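Local coordinates for putative secreted protein (Pseudomonas aeruginosa, PDB 3NPD) that is of unknown function but is probably a secreted, quorum-sensing-regulated virulence factor, at residues A[53-61]-A[93-103]. Residues are numbered along the deposited sequence; the frame is centred on the assembly and turned at random.
Sequences SHAERMRSN and FTEYKTNQPVA. With SO4 (sulfate ion), chain B.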
ATOM      1  N   SER A  53     -10.244 -12.335 -12.471  1.00 18.12           N
ATOM      2  CA  SER A  53      -9.909 -11.896 -13.839  0.50 20.64           C
ATOM      3  C   SER A  53      -8.968 -10.702 -13.857  1.00 18.02           C
ATOM      4  O   SER A  53      -7.993 -10.702 -14.618  1.00 22.28           O
ATOM      5  CB  SER A  53     -11.152 -11.634 -14.699  0.50 22.99           C
ATOM      6  OG  SER A  53     -11.752 -12.866 -15.058  0.50 20.79           O
ATOM      7  N   HIS A  54      -9.227  -9.711 -13.020  1.00 18.42           N
ATOM      8  CA  HIS A  54      -8.345  -8.570 -12.912  1.00 15.89           C
ATOM      9  C   HIS A  54      -6.988  -8.971 -12.287  1.00 17.36           C
ATOM     10  O   HIS A  54      -5.969  -8.417 -12.642  1.00 16.62           O
ATOM     11  CB  HIS A  54      -8.971  -7.461 -12.102  1.00 17.21           C
ATOM     12  CG  HIS A  54      -8.221  -6.161 -12.182  1.00 23.02           C
ATOM     13  ND1 HIS A  54      -7.893  -5.581 -13.385  1.00 40.55           N
ATOM     14  CD2 HIS A  54      -7.715  -5.352 -11.230  1.00 40.71           C
ATOM     15  CE1 HIS A  54      -7.243  -4.456 -13.173  1.00 37.24           C
ATOM     16  NE2 HIS A  54      -7.119  -4.296 -11.872  1.00 36.79           N
ATOM     17  N   ALA A  55      -6.993  -9.918 -11.355  1.00 16.60           N
ATOM     18  CA  ALA A  55      -5.744 -10.416 -10.771  1.00 15.96           C
ATOM     19  C   ALA A  55      -4.815 -10.960 -11.882  1.00 16.69           C
ATOM     20  O   ALA A  55      -3.595 -10.768 -11.836  1.00 16.53           O
ATOM     21  CB  ALA A  55      -6.028 -11.530  -9.726  1.00 15.00           C
ATOM     22  N   GLU A  56      -5.410 -11.659 -12.848  1.00 15.93           N
ATOM     23  CA  GLU A  56      -4.649 -12.177 -13.998  1.00 17.02           C
ATOM     24  C   GLU A  56      -4.074 -11.069 -14.852  1.00 15.17           C
ATOM     25  O   GLU A  56      -2.919 -11.153 -15.277  1.00 17.49           O
ATOM     26  CB  GLU A  56      -5.466 -13.148 -14.824  1.00 18.08           C
ATOM     27  CG  GLU A  56      -5.664 -14.493 -14.125  1.00 25.47           C
ATOM     28  CD  GLU A  56      -4.372 -15.334 -14.056  1.00 33.32           C
ATOM     29  OE1 GLU A  56      -3.547 -15.166 -13.127  1.00 31.57           O
ATOM     30  OE2 GLU A  56      -4.207 -16.216 -14.928  1.00 36.51           O
ATOM     31  N   ARG A  57      -4.859 -10.021 -15.107  1.00 16.62           N
ATOM     32  CA  ARG A  57      -4.366  -8.858 -15.846  1.00 18.18           C
ATOM     33  C   ARG A  57      -3.208  -8.214 -15.116  1.00 16.73           C
ATOM     34  O   ARG A  57      -2.207  -7.830 -15.748  1.00 19.48           O
ATOM     35  CB  ARG A  57      -5.468  -7.816 -16.065  1.00 20.31           C
ATOM     36  CG  ARG A  57      -6.611  -8.294 -16.935  1.00 31.48           C
ATOM     37  CD  ARG A  57      -7.401  -7.133 -17.578  1.00 41.53           C
ATOM     38  NE  ARG A  57      -8.093  -6.171 -16.689  1.00 41.30           N
ATOM     39  CZ  ARG A  57      -9.235  -6.370 -16.002  1.00 39.98           C
ATOM     40  NH1 ARG A  57      -9.843  -7.548 -15.947  1.00 25.71           N
ATOM     41  NH2 ARG A  57      -9.757  -5.360 -15.296  1.00 53.64           N
HETATM   42  N   MSE A  58      -3.323  -8.099 -13.786  1.00 17.25           N
HETATM   43  CA  MSE A  58      -2.218  -7.584 -12.968  1.00 14.87           C
HETATM   44  C   MSE A  58      -0.950  -8.415 -13.061  1.00 15.82           C
HETATM   45  O   MSE A  58       0.121  -7.880 -13.290  1.00 15.13           O
HETATM   46  CB  MSE A  58      -2.616  -7.386 -11.511  1.00 13.82           C
HETATM   47  CG  MSE A  58      -3.611  -6.298 -11.386  1.00 16.18           C
HETATM   48 SE   MSE A  58      -4.214  -6.011  -9.577  0.75 17.16          SE
HETATM   49  CE  MSE A  58      -2.608  -5.138  -8.921  1.00 17.58           C
ATOM     50  N   ARG A  59      -1.098  -9.715 -12.971  1.00 14.52           N
ATOM     51  CA  ARG A  59       0.040 -10.625 -13.036  1.00 15.81           C
ATOM     52  C   ARG A  59       0.725 -10.647 -14.389  1.00 15.13           C
ATOM     53  O   ARG A  59       1.901 -10.988 -14.463  1.00 15.58           O
ATOM     54  CB  ARG A  59      -0.399 -12.041 -12.691  1.00 17.32           C
ATOM     55  CG  ARG A  59      -0.746 -12.217 -11.215  1.00 17.30           C
ATOM     56  CD  ARG A  59      -1.128 -13.663 -10.990  1.00 22.91           C
ATOM     57  NE  ARG A  59      -1.569 -13.930  -9.634  1.00 21.06           N
ATOM     58  CZ  ARG A  59      -2.787 -14.311  -9.240  1.00 24.74           C
ATOM     59  NH1 ARG A  59      -3.779 -14.503 -10.096  1.00 23.87           N
ATOM     60  NH2 ARG A  59      -3.007 -14.518  -7.937  1.00 24.84           N
ATOM     61  N   SER A  60      -0.042 -10.379 -15.457  1.00 15.42           N
ATOM     62  CA  SER A  60       0.490 -10.352 -16.834  1.00 15.37           C
ATOM     63  C   SER A  60       1.377  -9.154 -17.110  1.00 15.72           C
ATOM     64  O   SER A  60       2.148  -9.160 -18.086  1.00 17.99           O
ATOM     65  CB  SER A  60      -0.651 -10.390 -17.879  1.00 18.39           C
ATOM     66  OG  SER A  60      -1.322  -9.166 -17.959  1.00 23.07           O
ATOM     67  N   ASN A  61       1.253  -8.097 -16.302  1.00 16.08           N
ATOM     68  CA  ASN A  61       2.082  -6.896 -16.519  1.00 19.72           C
ATOM     69  C   ASN A  61       2.404  -6.187 -15.199  1.00 18.41           C
ATOM     70  O   ASN A  61       1.885  -5.086 -14.898  1.00 17.95           O
ATOM     71  CB  ASN A  61       1.439  -5.962 -17.510  1.00 22.84           C
ATOM     72  CG  ASN A  61       2.457  -4.946 -18.086  1.00 25.65           C
ATOM     73  OD1 ASN A  61       3.533  -4.664 -17.498  1.00 25.17           O
ATOM     74  ND2 ASN A  61       2.124  -4.408 -19.241  1.00 33.30           N
ATOM     75  N   PHE A  93      -1.801  -6.649  -2.697  1.00 13.10           N
ATOM     76  CA  PHE A  93      -3.011  -7.151  -3.389  1.00 12.31           C
ATOM     77  C   PHE A  93      -3.076  -8.644  -3.245  1.00 12.46           C
ATOM     78  O   PHE A  93      -2.079  -9.360  -3.493  1.00 14.88           O
ATOM     79  CB  PHE A  93      -2.953  -6.837  -4.874  1.00 13.55           C
ATOM     80  CG  PHE A  93      -3.008  -5.381  -5.216  1.00 16.25           C
ATOM     81  CD1 PHE A  93      -1.827  -4.616  -5.280  1.00 14.74           C
ATOM     82  CD2 PHE A  93      -4.228  -4.757  -5.539  1.00 20.00           C
ATOM     83  CE1 PHE A  93      -1.887  -3.258  -5.620  1.00 19.80           C
ATOM     84  CE2 PHE A  93      -4.268  -3.400  -5.869  1.00 21.63           C
ATOM     85  CZ  PHE A  93      -3.110  -2.666  -5.900  1.00 17.70           C
ATOM     86  N   THR A  94      -4.241  -9.147  -2.850  1.00 12.17           N
ATOM     87  CA  THR A  94      -4.510 -10.583  -2.743  1.00 13.87           C
ATOM     88  C   THR A  94      -5.808 -10.912  -3.493  1.00 14.88           C
ATOM     89  O   THR A  94      -6.608 -10.031  -3.758  1.00 14.86           O
ATOM     90  CB  THR A  94      -4.572 -10.997  -1.263  1.00 16.34           C
ATOM     91  OG1 THR A  94      -5.657 -10.322  -0.629  1.00 15.31           O
ATOM     92  CG2 THR A  94      -3.214 -10.674  -0.555  1.00 19.46           C
ATOM     93  N   GLU A  95      -6.013 -12.174  -3.813  1.00 17.38           N
ATOM     94  CA  GLU A  95      -7.218 -12.633  -4.485  0.60 20.16           C
ATOM     95  C   GLU A  95      -8.445 -12.506  -3.585  1.00 19.21           C
ATOM     96  O   GLU A  95      -8.390 -12.847  -2.411  1.00 16.23           O
ATOM     97  CB  GLU A  95      -7.061 -14.107  -4.892  0.60 22.29           C
ATOM     98  CG  GLU A  95      -6.342 -14.293  -6.205  0.60 30.30           C
ATOM     99  CD  GLU A  95      -7.305 -14.273  -7.372  0.60 33.79           C
ATOM    100  OE1 GLU A  95      -8.204 -13.391  -7.397  0.60 20.86           O
ATOM    101  OE2 GLU A  95      -7.138 -15.136  -8.261  0.60 39.44           O
ATOM    102  N   TYR A  96      -9.549 -12.049  -4.144  1.00 16.63           N
ATOM    103  CA  TYR A  96     -10.788 -11.914  -3.381  1.00 13.22           C
ATOM    104  C   TYR A  96     -11.251 -13.249  -2.790  1.00 13.06           C
ATOM    105  O   TYR A  96     -11.568 -13.293  -1.633  1.00 16.03           O
ATOM    106  CB  TYR A  96     -11.851 -11.319  -4.278  1.00 15.06           C
ATOM    107  CG  TYR A  96     -13.186 -11.190  -3.614  1.00 14.73           C
ATOM    108  CD1 TYR A  96     -13.352 -10.339  -2.531  1.00 14.27           C
ATOM    109  CD2 TYR A  96     -14.293 -11.921  -4.048  1.00 20.19           C
ATOM    110  CE1 TYR A  96     -14.566 -10.185  -1.897  1.00 13.59           C
ATOM    111  CE2 TYR A  96     -15.543 -11.744  -3.442  1.00 17.22           C
ATOM    112  CZ  TYR A  96     -15.668 -10.921  -2.334  1.00 14.24           C
ATOM    113  OH  TYR A  96     -16.885 -10.820  -1.729  1.00 18.50           O
ATOM    114  N   LYS A  97     -11.328 -14.276  -3.626  1.00 16.99           N
ATOM    115  CA  LYS A  97     -11.859 -15.579  -3.159  1.00 18.22           C
ATOM    116  C   LYS A  97     -10.941 -16.408  -2.252  1.00 21.55           C
ATOM    117  O   LYS A  97     -11.440 -17.140  -1.393  1.00 20.22           O
ATOM    118  CB  LYS A  97     -12.196 -16.441  -4.381  1.00 21.55           C
ATOM    119  CG  LYS A  97     -13.308 -15.896  -5.251  1.00 29.74           C
ATOM    120  CD  LYS A  97     -14.618 -16.108  -4.629  1.00 34.26           C
ATOM    121  CE  LYS A  97     -15.767 -15.542  -5.449  1.00 39.79           C
ATOM    122  NZ  LYS A  97     -16.119 -16.251  -6.718  1.00 30.21           N
ATOM    123  N   THR A  98      -9.641 -16.365  -2.494  1.00 23.03           N
ATOM    124  CA  THR A  98      -8.652 -17.238  -1.817  1.00 23.94           C
ATOM    125  C   THR A  98      -7.653 -16.528  -0.928  1.00 25.38           C
ATOM    126  O   THR A  98      -6.967 -17.161  -0.143  1.00 24.39           O
ATOM    127  CB  THR A  98      -7.849 -18.001  -2.884  1.00 22.29           C
ATOM    128  OG1 THR A  98      -7.035 -17.076  -3.631  1.00 25.60           O
ATOM    129  CG2 THR A  98      -8.766 -18.729  -3.886  1.00 26.09           C
ATOM    130  N   ASN A  99      -7.533 -15.202  -1.065  1.00 22.41           N
ATOM    131  CA  ASN A  99      -6.459 -14.446  -0.428  1.00 21.08           C
ATOM    132  C   ASN A  99      -4.994 -14.766  -0.865  1.00 21.47           C
ATOM    133  O   ASN A  99      -4.051 -14.262  -0.228  1.00 20.76           O
ATOM    134  CB  ASN A  99      -6.567 -14.436   1.112  1.00 22.92           C
ATOM    135  CG  ASN A  99      -6.010 -13.171   1.703  1.00 22.36           C
ATOM    136  OD1 ASN A  99      -6.409 -12.070   1.307  1.00 26.03           O
ATOM    137  ND2 ASN A  99      -5.097 -13.302   2.666  1.00 24.32           N
ATOM    138  N   GLN A 100      -4.826 -15.507  -1.952  1.00 22.34           N
ATOM    139  CA  GLN A 100      -3.483 -15.770  -2.496  0.50 23.17           C
ATOM    140  C   GLN A 100      -2.879 -14.453  -3.017  1.00 22.07           C
ATOM    141  O   GLN A 100      -3.623 -13.604  -3.546  1.00 17.64           O
ATOM    142  CB  GLN A 100      -3.536 -16.826  -3.598  0.50 25.38           C
ATOM    143  CG  GLN A 100      -3.523 -18.250  -3.060  0.50 32.11           C
ATOM    144  CD  GLN A 100      -2.118 -18.696  -2.728  0.50 34.50           C
ATOM    145  OE1 GLN A 100      -1.844 -19.163  -1.624  0.50 44.58           O
ATOM    146  NE2 GLN A 100      -1.208 -18.517  -3.676  0.50 35.18           N
ATOM    147  N   PRO A 101      -1.528 -14.244  -2.837  1.00 22.23           N
ATOM    148  CA  PRO A 101      -0.941 -12.987  -3.329  1.00 23.06           C
ATOM    149  C   PRO A 101      -1.099 -12.825  -4.825  1.00 19.31           C
ATOM    150  O   PRO A 101      -1.082 -13.819  -5.554  1.00 21.39           O
ATOM    151  CB  PRO A 101       0.551 -13.101  -2.945  1.00 24.70           C
ATOM    152  CG  PRO A 101       0.525 -13.939  -1.719  1.00 27.98           C
ATOM    153  CD  PRO A 101      -0.500 -15.009  -2.076  1.00 26.71           C
ATOM    154  N   VAL A 102      -1.339 -11.588  -5.235  1.00 14.48           N
ATOM    155  CA  VAL A 102      -1.434 -11.173  -6.591  1.00 14.27           C
ATOM    156  C   VAL A 102      -0.234 -10.320  -6.896  1.00 16.05           C
ATOM    157  O   VAL A 102       0.489 -10.607  -7.849  1.00 17.13           O
ATOM    158  CB  VAL A 102      -2.749 -10.359  -6.856  1.00 14.67           C
ATOM    159  CG1 VAL A 102      -2.781  -9.800  -8.271  1.00 18.06           C
ATOM    160  CG2 VAL A 102      -3.990 -11.275  -6.580  1.00 13.31           C
ATOM    161  N   ALA A 103      -0.051  -9.260  -6.125  1.00 14.41           N
ATOM    162  CA  ALA A 103       1.081  -8.377  -6.301  1.00 13.81           C
ATOM    163  C   ALA A 103       1.414  -7.684  -5.004  1.00 14.39           C
ATOM    164  O   ALA A 103       0.543  -7.391  -4.226  1.00 14.93           O
ATOM    165  CB  ALA A 103       0.824  -7.327  -7.383  1.00 14.93           C
TER
HETATM  166  S   SO4 B   1     -13.857 -13.728  -8.499  1.00 40.86           S
HETATM  167  O1  SO4 B   1     -12.615 -13.498  -7.733  1.00 28.43           O
HETATM  168  O2  SO4 B   1     -13.865 -13.229  -9.882  1.00 44.78           O
HETATM  169  O3  SO4 B   1     -14.102 -15.165  -8.559  1.00 47.19           O
HETATM  170  O4  SO4 B   1     -14.969 -13.034  -7.819  1.00 41.13           O
HETATM  171  O   HOH W   1       0.989 -13.331  -8.380  1.00 28.26           O
HETATM  172  O   HOH W   2      -6.784 -14.990 -10.762  1.00 32.38           O
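R59 reaches from helix 53-60 across to the end of the β-hairpin formed by 93-95 and 101-103, passing V102 at about a right angle. Its CG lies anti to its own carbonyl carbon (chi1 -71°), and from there the chain runs extended to NE, which carries the guanidinium over to the strand. R59 CG comes within 3.9 Å of V102 O. NE then gives its N-H to a water that in turn donates to V102 O. At the tip, NH2 of R59 donates to P101 O at 3.1 Å, nearly straight at 164°, with the acceptor close to the guanidinium plane; the same NH2 touches CG2 of V102, whose CB lies over one guanidinium face. NH1 of R59 forms a salt bridge with OE1 of E56, one turn back on the helix. In one of two modelled E95 conformers, NH1 also makes a long, tentative ion pair with E95 OE2 at 3.9 Å, and a second water may link the two. With NE on the first water, NH1 on E56 and NH2 on P101, all three guanidinium nitrogens are used, which should fix its rotation.

Deeper in the contact the packing is apolar. A55 CB packs on V102 CG2 at 3.8 Å, while M58 CB meets CG1 of the same valine. M58, a selenomethionine, bends its chain at chi3 (74°) to set CE 3.6 Å above the centre of the F93 ring, a CH-pi contact within a Met-aromatic pair. Across from F93, V102 and A103 form a classic β bulge.

M58 and F93 also pack on V50 of strand 43-50, and against V65 and L69 of helix 62-74 respectively, so that helix 52-60 packs over the ends of strands 43-50 and 88-95 and the start of the edge strand 101-107.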